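Local coordinates for probable GTP-binding protein EngB (Pyrococcus horikoshii, PDB 2CXX) that binds GDP and probably hydrolyses GTP as a magnesium-dependent P-loop GTPase, thought to be needed for normal cell division and septation, at residues Val34-Ile39 with Gln65-Asp70. Sequence-based numbering, arbitrary orientation.
Sequences VTRKII and QERIKD
R36 lays the aliphatic base of its side chain over the tip of I68, with CG 3.6 Å and CB 3.8 Å from I68 CD1. This joins the loop ahead of strand 39-43, which corresponds to the first switch of a P-loop GTPase, to helix 62-79, at or just after the region corresponding to the second; the two switches are the parts that respond to the nucleotide in this family. The loop makes a type I turn from V34 to K37, closed by K37 N to V34 O at 2.9 Å, and R27 also donates to the carbonyls of V34 and K37. T35, in the same turn, is the predicted magnesium-binding threonine.

Isoleucine suits its buried place because it is wholly apolar, with no polar group to satisfy against R36 and P52: with CG1 anti to the carbonyl carbon (chi1 -72°) and the chain extended beyond it, CD1 reaches the loop. Arginine suits the partly exposed place opposite, since its CB and CG pack on I68, and the side chain also touches V64, while a bend at chi3 (34°) brings the guanidinium near R67. R67, exposed on the helix, has a chain long enough to carry its NH2 across to the loop, crossing that of R36 at about a right angle. Their like charges probably repel; E71 makes a long, weak ion pair with R67 NH1. No hydrogen bond links the segments: R36 NH2 and R67 NH2, both donors, lie 3.1 Å apart, with the guanidinium planes turned 75° against each other.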
ATOM      1  N   VAL A  34       9.364  14.101  -9.469  1.00 31.71           N
ATOM      2  CA  VAL A  34       8.152  13.302  -9.473  1.00 29.20           C
ATOM      3  C   VAL A  34       7.930  12.770  -8.054  1.00 28.54           C
ATOM      4  O   VAL A  34       6.901  12.145  -7.764  1.00 26.22           O
ATOM      5  CB  VAL A  34       8.249  12.158 -10.515  1.00 30.95           C
ATOM      6  CG1 VAL A  34       8.401  10.814  -9.846  1.00 30.47           C
ATOM      7  CG2 VAL A  34       7.042  12.227 -11.446  1.00 31.91           C
ATOM      8  N   THR A  35       8.875  13.068  -7.158  1.00 26.10           N
ATOM      9  CA  THR A  35       8.808  12.614  -5.761  1.00 27.12           C
ATOM     10  C   THR A  35       7.492  12.928  -5.034  1.00 24.34           C
ATOM     11  O   THR A  35       7.029  12.188  -4.157  1.00 23.75           O
ATOM     12  CB  THR A  35      10.002  13.210  -4.931  1.00 28.22           C
ATOM     13  OG1 THR A  35       9.957  12.667  -3.609  1.00 32.72           O
ATOM     14  CG2 THR A  35       9.922  14.733  -4.849  1.00 28.12           C
ATOM     15  N   ARG A  36       6.876  14.039  -5.383  1.00 23.29           N
ATOM     16  CA  ARG A  36       5.647  14.403  -4.729  1.00 21.95           C
ATOM     17  C   ARG A  36       4.417  14.266  -5.629  1.00 19.75           C
ATOM     18  O   ARG A  36       3.350  14.795  -5.325  1.00 20.25           O
ATOM     19  CB  ARG A  36       5.812  15.837  -4.187  1.00 24.61           C
ATOM     20  CG  ARG A  36       6.831  15.914  -3.016  1.00 27.94           C
ATOM     21  CD  ARG A  36       7.580  17.271  -2.921  1.00 33.90           C
ATOM     22  NE  ARG A  36       6.752  18.409  -3.332  1.00 37.29           N
ATOM     23  CZ  ARG A  36       6.952  19.678  -2.953  1.00 38.78           C
ATOM     24  NH1 ARG A  36       7.963  19.982  -2.136  1.00 37.94           N
ATOM     25  NH2 ARG A  36       6.140  20.645  -3.406  1.00 38.54           N
ATOM     26  N   LYS A  37       4.575  13.498  -6.709  1.00 17.58           N
ATOM     27  CA  LYS A  37       3.531  13.320  -7.711  1.00 17.65           C
ATOM     28  C   LYS A  37       3.080  11.870  -7.968  1.00 15.02           C
ATOM     29  O   LYS A  37       3.802  10.892  -7.752  1.00 15.52           O
ATOM     30  CB  LYS A  37       3.972  13.910  -9.070  1.00 20.52           C
ATOM     31  CG  LYS A  37       4.435  15.368  -9.091  1.00 24.66           C
ATOM     32  CD  LYS A  37       3.254  16.346  -8.973  1.00 26.78           C
ATOM     33  CE  LYS A  37       3.769  17.755  -8.772  1.00 28.82           C
ATOM     34  NZ  LYS A  37       2.677  18.664  -8.262  1.00 29.03           N
ATOM     35  N   ILE A  38       1.865  11.775  -8.468  1.00 13.39           N
ATOM     36  CA  ILE A  38       1.242  10.494  -8.819  1.00 13.23           C
ATOM     37  C   ILE A  38       1.747  10.111 -10.182  1.00 13.74           C
ATOM     38  O   ILE A  38       1.814  10.950 -11.089  1.00 16.09           O
ATOM     39  CB  ILE A  38      -0.297  10.667  -8.843  1.00 12.17           C
ATOM     40  CG1 ILE A  38      -0.746  11.111  -7.459  1.00 10.67           C
ATOM     41  CG2 ILE A  38      -0.992   9.416  -9.304  1.00 12.98           C
ATOM     42  CD1 ILE A  38      -2.249  11.507  -7.403  1.00 13.67           C
ATOM     43  N   ILE A  39       2.120   8.846 -10.351  1.00 12.32           N
ATOM     44  CA  ILE A  39       2.644   8.406 -11.636  1.00 12.86           C
ATOM     45  C   ILE A  39       1.832   7.225 -12.148  1.00 12.18           C
ATOM     46  O   ILE A  39       1.226   6.502 -11.345  1.00 14.66           O
ATOM     47  CB  ILE A  39       4.143   7.998 -11.541  1.00 13.67           C
ATOM     48  CG1 ILE A  39       4.324   6.874 -10.563  1.00 14.81           C
ATOM     49  CG2 ILE A  39       5.033   9.251 -11.261  1.00 17.72           C
ATOM     50  CD1 ILE A  39       5.728   6.291 -10.685  1.00 17.31           C
ATOM     51  N   GLN A  65       3.737  17.121   3.246  1.00 20.50           N
ATOM     52  CA  GLN A  65       3.312  15.762   3.549  1.00 21.41           C
ATOM     53  C   GLN A  65       1.766  15.754   3.583  1.00 20.60           C
ATOM     54  O   GLN A  65       1.138  14.911   2.964  1.00 21.06           O
ATOM     55  CB  GLN A  65       3.886  15.372   4.915  1.00 22.19           C
ATOM     56  CG  GLN A  65       3.790  13.923   5.274  1.00 24.24           C
ATOM     57  CD  GLN A  65       4.294  13.660   6.718  1.00 23.25           C
ATOM     58  OE1 GLN A  65       3.621  13.001   7.500  1.00 26.98           O
ATOM     59  NE2 GLN A  65       5.434  14.188   7.045  1.00 21.12           N
ATOM     60  N   GLU A  66       1.156  16.694   4.312  1.00 19.91           N
ATOM     61  CA  GLU A  66      -0.312  16.758   4.372  1.00 19.99           C
ATOM     62  C   GLU A  66      -0.899  17.117   3.015  1.00 19.00           C
ATOM     63  O   GLU A  66      -1.966  16.600   2.630  1.00 17.61           O
ATOM     64  CB  GLU A  66      -0.814  17.797   5.390  1.00 22.18           C
ATOM     65  CG  GLU A  66      -2.344  17.780   5.496  1.00 25.77           C
ATOM     66  CD  GLU A  66      -2.923  18.590   6.633  1.00 29.51           C
ATOM     67  OE1 GLU A  66      -2.408  18.488   7.774  1.00 31.57           O
ATOM     68  OE2 GLU A  66      -3.933  19.304   6.393  1.00 30.90           O
ATOM     69  N   ARG A  67      -0.229  17.991   2.280  1.00 17.39           N
ATOM     70  CA  ARG A  67      -0.762  18.383   0.973  1.00 18.90           C
ATOM     71  C   ARG A  67      -0.801  17.188   0.030  1.00 17.62           C
ATOM     72  O   ARG A  67      -1.740  17.014  -0.741  1.00 15.48           O
ATOM     73  CB  ARG A  67       0.071  19.472   0.296  1.00 19.97           C
ATOM     74  CG  ARG A  67      -0.161  19.391  -1.204  1.00 24.85           C
ATOM     75  CD  ARG A  67       0.080  20.614  -2.016  1.00 27.60           C
ATOM     76  NE  ARG A  67       1.479  20.948  -2.159  1.00 33.26           N
ATOM     77  CZ  ARG A  67       1.997  21.455  -3.276  1.00 35.25           C
ATOM     78  NH1 ARG A  67       1.234  21.663  -4.353  1.00 34.63           N
ATOM     79  NH2 ARG A  67       3.280  21.793  -3.303  1.00 38.32           N
ATOM     80  N   ILE A  68       0.256  16.404   0.082  1.00 16.46           N
ATOM     81  CA  ILE A  68       0.354  15.203  -0.734  1.00 17.12           C
ATOM     82  C   ILE A  68      -0.774  14.249  -0.380  1.00 16.71           C
ATOM     83  O   ILE A  68      -1.425  13.689  -1.272  1.00 16.59           O
ATOM     84  CB  ILE A  68       1.704  14.520  -0.466  1.00 16.92           C
ATOM     85  CG1 ILE A  68       2.801  15.346  -1.103  1.00 17.88           C
ATOM     86  CG2 ILE A  68       1.743  13.100  -1.084  1.00 17.75           C
ATOM     87  CD1 ILE A  68       4.222  14.787  -0.865  1.00 21.33           C
ATOM     88  N   LYS A  69      -0.980  14.030   0.917  1.00 16.02           N
ATOM     89  CA  LYS A  69      -2.030  13.147   1.365  1.00 16.34           C
ATOM     90  C   LYS A  69      -3.383  13.628   0.827  1.00 17.19           C
ATOM     91  O   LYS A  69      -4.200  12.811   0.382  1.00 16.63           O
ATOM     92  CB  LYS A  69      -2.033  13.076   2.884  1.00 18.42           C
ATOM     93  CG  LYS A  69      -3.237  12.342   3.411  1.00 20.02           C
ATOM     94  CD  LYS A  69      -3.405  12.650   4.874  1.00 26.26           C
ATOM     95  CE  LYS A  69      -4.744  12.175   5.445  1.00 27.16           C
ATOM     96  NZ  LYS A  69      -4.607  12.192   6.932  1.00 28.57           N
ATOM     97  N   ASP A  70      -3.614  14.948   0.836  1.00 15.41           N
ATOM     98  CA  ASP A  70      -4.868  15.524   0.314  1.00 17.02           C
ATOM     99  C   ASP A  70      -5.052  15.276  -1.161  1.00 15.24           C
ATOM    100  O   ASP A  70      -6.156  15.022  -1.601  1.00 15.42           O
ATOM    101  CB  ASP A  70      -4.942  17.064   0.495  1.00 18.60           C
ATOM    102  CG  ASP A  70      -5.113  17.481   1.952  1.00 19.44           C
ATOM    103  OD1 ASP A  70      -5.501  16.650   2.817  1.00 20.79           O
ATOM    104  OD2 ASP A  70      -4.842  18.674   2.213  1.00 22.32           O
TER